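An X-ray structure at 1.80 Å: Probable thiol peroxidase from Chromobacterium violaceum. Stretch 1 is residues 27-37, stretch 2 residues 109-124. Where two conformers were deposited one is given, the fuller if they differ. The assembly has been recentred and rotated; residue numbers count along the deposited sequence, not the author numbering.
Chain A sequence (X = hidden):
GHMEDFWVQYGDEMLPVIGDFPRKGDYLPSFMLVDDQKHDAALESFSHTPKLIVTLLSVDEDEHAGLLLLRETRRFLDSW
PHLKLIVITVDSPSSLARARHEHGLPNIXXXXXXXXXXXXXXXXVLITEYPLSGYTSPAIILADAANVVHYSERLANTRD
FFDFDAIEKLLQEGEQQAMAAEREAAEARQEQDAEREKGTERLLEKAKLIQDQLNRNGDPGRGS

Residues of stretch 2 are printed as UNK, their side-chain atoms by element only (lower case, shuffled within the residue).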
# COMPACT_ATOMS: atom_id res chain seq x y z
N TYR A 27 -14.89 -11.52 20.28
CA TYR A 27 -14.93 -10.07 20.06
C TYR A 27 -13.82 -9.73 19.06
O TYR A 27 -12.72 -10.31 19.14
CB TYR A 27 -14.74 -9.30 21.37
CG TYR A 27 -15.97 -9.27 22.26
CD1 TYR A 27 -16.92 -8.24 22.15
CD2 TYR A 27 -16.19 -10.24 23.20
CE1 TYR A 27 -18.04 -8.20 22.99
CE2 TYR A 27 -17.30 -10.19 24.03
CZ TYR A 27 -18.22 -9.17 23.90
OH TYR A 27 -19.32 -9.15 24.74
N LEU A 28 -14.12 -8.87 18.09
CA LEU A 28 -13.10 -8.43 17.12
C LEU A 28 -11.88 -7.88 17.80
O LEU A 28 -11.97 -7.09 18.81
CB LEU A 28 -13.65 -7.41 16.14
CG LEU A 28 -14.77 -7.79 15.15
CD1 LEU A 28 -15.42 -6.57 14.60
CD2 LEU A 28 -14.24 -8.71 14.04
N PRO A 29 -10.69 -8.27 17.29
CA PRO A 29 -9.48 -7.57 17.76
C PRO A 29 -9.50 -6.11 17.39
O PRO A 29 -10.03 -5.74 16.34
CB PRO A 29 -8.32 -8.30 17.02
CG PRO A 29 -8.85 -9.67 16.78
CD PRO A 29 -10.35 -9.39 16.42
N SER A 30 -8.93 -5.27 18.26
CA SER A 30 -8.84 -3.86 18.00
C SER A 30 -7.96 -3.66 16.80
O SER A 30 -7.13 -4.50 16.46
CB SER A 30 -8.29 -3.12 19.21
OG SER A 30 -6.96 -3.54 19.43
N PHE A 31 -8.18 -2.56 16.10
CA PHE A 31 -7.28 -2.18 15.03
C PHE A 31 -7.08 -0.67 15.01
O PHE A 31 -7.94 0.09 15.52
CB PHE A 31 -7.74 -2.76 13.66
CG PHE A 31 -9.10 -2.32 13.18
CD1 PHE A 31 -10.13 -3.28 13.02
CD2 PHE A 31 -9.37 -1.02 12.76
CE1 PHE A 31 -11.36 -2.93 12.54
CE2 PHE A 31 -10.64 -0.63 12.29
CZ PHE A 31 -11.63 -1.58 12.15
N MSE A 32 -5.96 -0.25 14.45
CA MSE A 32 -5.61 1.16 14.21
C MSE A 32 -5.21 1.26 12.75
O MSE A 32 -4.06 0.95 12.44
CB MSE A 32 -4.40 1.56 15.05
CG MSE A 32 -4.64 1.55 16.54
SE MSE A 32 -3.04 1.98 17.62
CE MSE A 32 -1.67 0.89 16.70
N LEU A 33 -6.13 1.63 11.87
CA LEU A 33 -5.89 1.65 10.44
C LEU A 33 -6.02 3.09 9.94
O LEU A 33 -6.22 3.99 10.74
CB LEU A 33 -6.91 0.73 9.72
CG LEU A 33 -6.74 -0.75 10.13
CD1 LEU A 33 -7.83 -1.58 9.52
CD2 LEU A 33 -5.35 -1.27 9.72
N VAL A 34 -5.87 3.28 8.63
CA VAL A 34 -6.06 4.60 8.06
C VAL A 34 -6.94 4.47 6.83
O VAL A 34 -6.79 3.59 6.01
CB VAL A 34 -4.72 5.31 7.76
CG1 VAL A 34 -3.84 4.43 7.00
CG2 VAL A 34 -4.95 6.63 7.03
N ASP A 35 -7.93 5.32 6.73
CA ASP A 35 -8.89 5.24 5.63
C ASP A 35 -8.44 5.98 4.39
O ASP A 35 -7.39 6.59 4.36
CB ASP A 35 -10.28 5.69 6.09
CG ASP A 35 -10.41 7.19 6.32
OD1 ASP A 35 -9.64 8.07 5.81
OD2 ASP A 35 -11.41 7.54 7.05
N ASP A 36 -9.27 5.96 3.36
CA ASP A 36 -8.87 6.53 2.09
C ASP A 36 -8.69 8.04 2.05
O ASP A 36 -8.03 8.56 1.12
CB ASP A 36 -9.77 6.05 0.95
CG ASP A 36 -11.24 6.49 1.09
OD1 ASP A 36 -11.87 6.22 2.12
OD2 ASP A 36 -11.75 7.16 0.17
N GLN A 37 -9.23 8.76 3.02
CA GLN A 37 -8.95 10.20 3.17
C GLN A 37 -7.88 10.48 4.19
O GLN A 37 -7.76 11.60 4.65
CB GLN A 37 -10.22 10.93 3.56
CG GLN A 37 -11.36 10.74 2.51
CD GLN A 37 -12.69 11.30 2.99
OE1 GLN A 37 -13.50 10.58 3.59
NE2 GLN A 37 -12.91 12.60 2.77
N UNK A 109 -16.38 1.53 3.58
CA UNK A 109 -15.16 2.03 4.16
C UNK A 109 -14.01 1.31 3.48
O UNK A 109 -14.10 0.10 3.26
c UNK A 109 -15.13 1.78 5.64
N UNK A 110 -12.94 2.06 3.19
CA UNK A 110 -11.70 1.54 2.60
C UNK A 110 -10.54 1.89 3.51
O UNK A 110 -10.21 3.10 3.70
c UNK A 110 -11.55 2.21 1.22
c UNK A 110 -12.46 2.80 -1.03
c UNK A 110 -12.64 1.93 0.19
c UNK A 110 -12.62 0.44 -0.24
N UNK A 111 -9.95 0.87 4.11
CA UNK A 111 -8.92 1.04 5.12
C UNK A 111 -7.65 0.36 4.67
O UNK A 111 -7.68 -0.75 4.16
c UNK A 111 -10.99 2.35 6.92
c UNK A 111 -9.36 0.42 6.44
c UNK A 111 -10.96 0.25 8.36
c UNK A 111 -10.76 0.83 6.93
N UNK A 112 -6.54 1.04 4.96
CA UNK A 112 -5.21 0.62 4.61
C UNK A 112 -4.47 0.20 5.87
O UNK A 112 -4.63 0.80 6.96
o UNK A 112 -3.09 1.51 3.91
c UNK A 112 -4.47 1.79 4.00
N UNK A 113 -3.66 -0.83 5.71
CA UNK A 113 -2.84 -1.31 6.81
C UNK A 113 -1.50 -0.60 6.90
O UNK A 113 -0.62 -1.01 7.70
c UNK A 113 -2.58 -2.79 6.70
o UNK A 113 -1.88 -3.08 5.50
c UNK A 113 -3.92 -3.59 6.70
N UNK A 114 -1.30 0.47 6.14
CA UNK A 114 0.05 1.08 6.21
C UNK A 114 0.39 1.64 7.61
O UNK A 114 1.51 1.57 7.99
c UNK A 114 0.32 2.09 5.08
c UNK A 114 -1.33 3.62 5.78
c UNK A 114 0.51 4.50 4.29
c UNK A 114 0.13 3.53 5.41
N UNK A 115 -0.56 2.14 8.39
CA UNK A 115 -0.20 2.79 9.67
C UNK A 115 0.29 1.72 10.66
O UNK A 115 1.08 2.02 11.56
c UNK A 115 -0.11 4.86 12.03
c UNK A 115 -1.30 4.03 11.68
c UNK A 115 -1.34 3.68 10.20
n UNK A 115 0.34 4.54 13.37
n UNK A 115 0.37 4.71 15.65
c UNK A 115 -0.11 5.11 14.48
n UNK A 115 -1.02 6.07 14.43
N UNK A 116 -0.11 0.48 10.47
CA UNK A 116 0.46 -0.60 11.26
C UNK A 116 0.15 -1.94 10.64
O UNK A 116 -0.96 -2.44 10.74
N UNK A 117 1.17 -2.54 10.02
CA UNK A 117 0.97 -3.79 9.31
C UNK A 117 0.70 -4.98 10.27
O UNK A 117 0.26 -6.02 9.81
n UNK A 117 2.05 -2.08 5.05
c UNK A 117 1.45 -2.82 6.18
n UNK A 117 0.06 -1.33 4.08
n UNK A 117 2.09 -0.83 3.12
c UNK A 117 2.47 -2.92 7.37
c UNK A 117 2.15 -4.07 8.40
c UNK A 117 1.40 -1.41 4.09
N UNK A 118 0.98 -4.84 11.58
CA UNK A 118 0.65 -5.87 12.60
C UNK A 118 -0.88 -6.23 12.73
O UNK A 118 -1.27 -7.24 13.37
o UNK A 118 -0.11 -3.40 13.93
o UNK A 118 -0.26 -4.78 15.67
c UNK A 118 1.15 -5.40 13.93
c UNK A 118 0.20 -4.45 14.56
N UNK A 119 -1.73 -5.44 12.11
CA UNK A 119 -3.09 -5.85 11.85
C UNK A 119 -3.10 -7.27 11.25
O UNK A 119 -3.88 -8.12 11.66
c UNK A 119 -7.40 -6.42 9.37
c UNK A 119 -6.19 -5.21 10.97
c UNK A 119 -7.37 -5.70 10.52
c UNK A 119 -3.72 -4.92 10.79
c UNK A 119 -5.01 -5.43 10.27
c UNK A 119 -6.22 -6.65 8.66
c UNK A 119 -5.06 -6.15 9.10
N UNK A 120 -2.24 -7.51 10.26
CA UNK A 120 -2.28 -8.80 9.56
C UNK A 120 -2.14 -10.01 10.50
O UNK A 120 -2.91 -10.94 10.44
c UNK A 120 -0.88 -8.03 6.09
c UNK A 120 -1.17 -7.89 7.41
n UNK A 120 -0.93 -6.80 5.52
c UNK A 120 -1.21 -5.91 6.45
n UNK A 120 -1.29 -6.53 7.62
c UNK A 120 -1.17 -8.92 8.50
N UNK A 121 -1.17 -10.01 11.40
CA UNK A 121 -1.03 -11.16 12.24
C UNK A 121 -2.20 -11.24 13.22
O UNK A 121 -2.73 -12.33 13.47
c UNK A 121 0.57 -12.41 13.74
c UNK A 121 2.35 -14.01 14.54
c UNK A 121 2.09 -12.69 13.82
n UNK A 121 3.81 -14.20 14.86
c UNK A 121 0.30 -11.13 12.97
N UNK A 122 -2.64 -10.09 13.74
CA UNK A 122 -3.67 -10.01 14.75
C UNK A 122 -5.02 -10.51 14.23
O UNK A 122 -5.85 -10.92 15.01
n UNK A 122 -3.97 -7.20 19.20
n UNK A 122 -3.92 -6.05 17.17
n UNK A 122 -5.70 -5.82 18.60
c UNK A 122 -3.81 -8.55 15.31
c UNK A 122 -2.62 -8.09 16.25
c UNK A 122 -2.63 -6.56 16.71
c UNK A 122 -4.53 -6.37 18.32
N UNK A 123 -5.25 -10.41 12.90
CA UNK A 123 -6.49 -10.87 12.25
C UNK A 123 -6.30 -12.20 11.49
O UNK A 123 -7.22 -12.68 10.85
c UNK A 123 -10.37 -8.21 12.40
o UNK A 123 -10.84 -6.52 14.03
c UNK A 123 -7.05 -9.80 11.31
c UNK A 123 -7.69 -8.01 12.95
c UNK A 123 -8.08 -8.91 12.01
c UNK A 123 -9.94 -7.32 13.35
c UNK A 123 -9.44 -9.03 11.74
c UNK A 123 -8.59 -7.22 13.64
N UNK A 124 -5.12 -12.81 11.62
CA UNK A 124 -4.85 -14.11 10.95
C UNK A 124 -4.89 -14.10 9.43
O UNK A 124 -5.38 -15.06 8.79
O HOH W 1 -7.61 -6.51 20.73
O HOH W 2 -13.26 4.87 3.98

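Position 109 has one side-chain carbon and does not touch stretch 1. It is Ala109.

Position 110 has four carbons, forked at the second. Its backbone O lies 3.2 Å from Asp35 CA, a CA-H...O contact. Water 2 joins its N to Asp36 OD1. It is Leu110.

Position 111 has the same forked four carbons. Its branch ends touch Leu33 CD1 and Asp35 CB. It is Leu111. Leu111 CD1 lies 3.8 Å from Leu33 CD1, and Leu111 CD2 lies 3.5 Å from Asp35 CB.

Position 112 has one carbon, then one oxygen. Its backbone pairs with Val34. It is Ser112.

Position 113 has a carbon bearing one oxygen and one carbon. Its CA lies 3.8 Å from Leu33 CD2, although CB points away. It is Thr113.

Position 114 has four carbons, forked at the second. One branch end presses on Val34 CG1. It is Leu114. Leu114 CD2 lies 2.9 Å from Val34 CG1, a very tight approach.

Position 115 has three carbons, a nitrogen, then a carbon with two more nitrogens. That end group lies near Met32 CE. It is Arg115.

Position 116 has no side chain, so it is Gly116. A CB would point toward stretch 1 but be crowded at position 118.

Position 117 again has three carbons, a nitrogen and a carbon with two nitrogens, and does not touch stretch 1. It is Arg117; its NH2 donates to Thr113 OG1 (3.0 Å).

Position 118 has two carbons, the second with two oxygens. It makes no contact with stretch 1. It is Asp118.

Position 119 has one carbon and a six-carbon ring. Phe31 CB sits at the ring edge. It is Phe119.

Position 120 has one carbon and a five-membered ring with two nitrogens. It is remote from stretch 1. It is His120.

Position 121 has four carbons in a row ending in nitrogen. It is also remote. It is Lys121.

Position 122 has three carbons, a nitrogen and a carbon with two nitrogens. The end group reaches Ser30 and Pro29. It is Arg122; its NH2 donates to Ser30 O (2.9 Å) and to water 1, which also accepts from Ser30 N.

Position 123 has one carbon and a six-carbon ring bearing oxygen. Pro29 CD lies over one ring face. It is Tyr123; its OH donates to Pro29 O (2.6 Å).

Position 124 has no side chain. It is Gly124, with positive phi.

The contact has two anchors. An antiparallel bridge joins Val34 N to Ser112 O (3.2 Å) and Ser112 N to Val34 O (2.8 Å). Arg122 and Tyr123 hold the carbonyls of Ser30 and Pro29. Between them, Phe31 and Leu33 pack against Leu111 and Phe119.

Stretch 2 109-124: ALLSTLRGRDFHKRYG
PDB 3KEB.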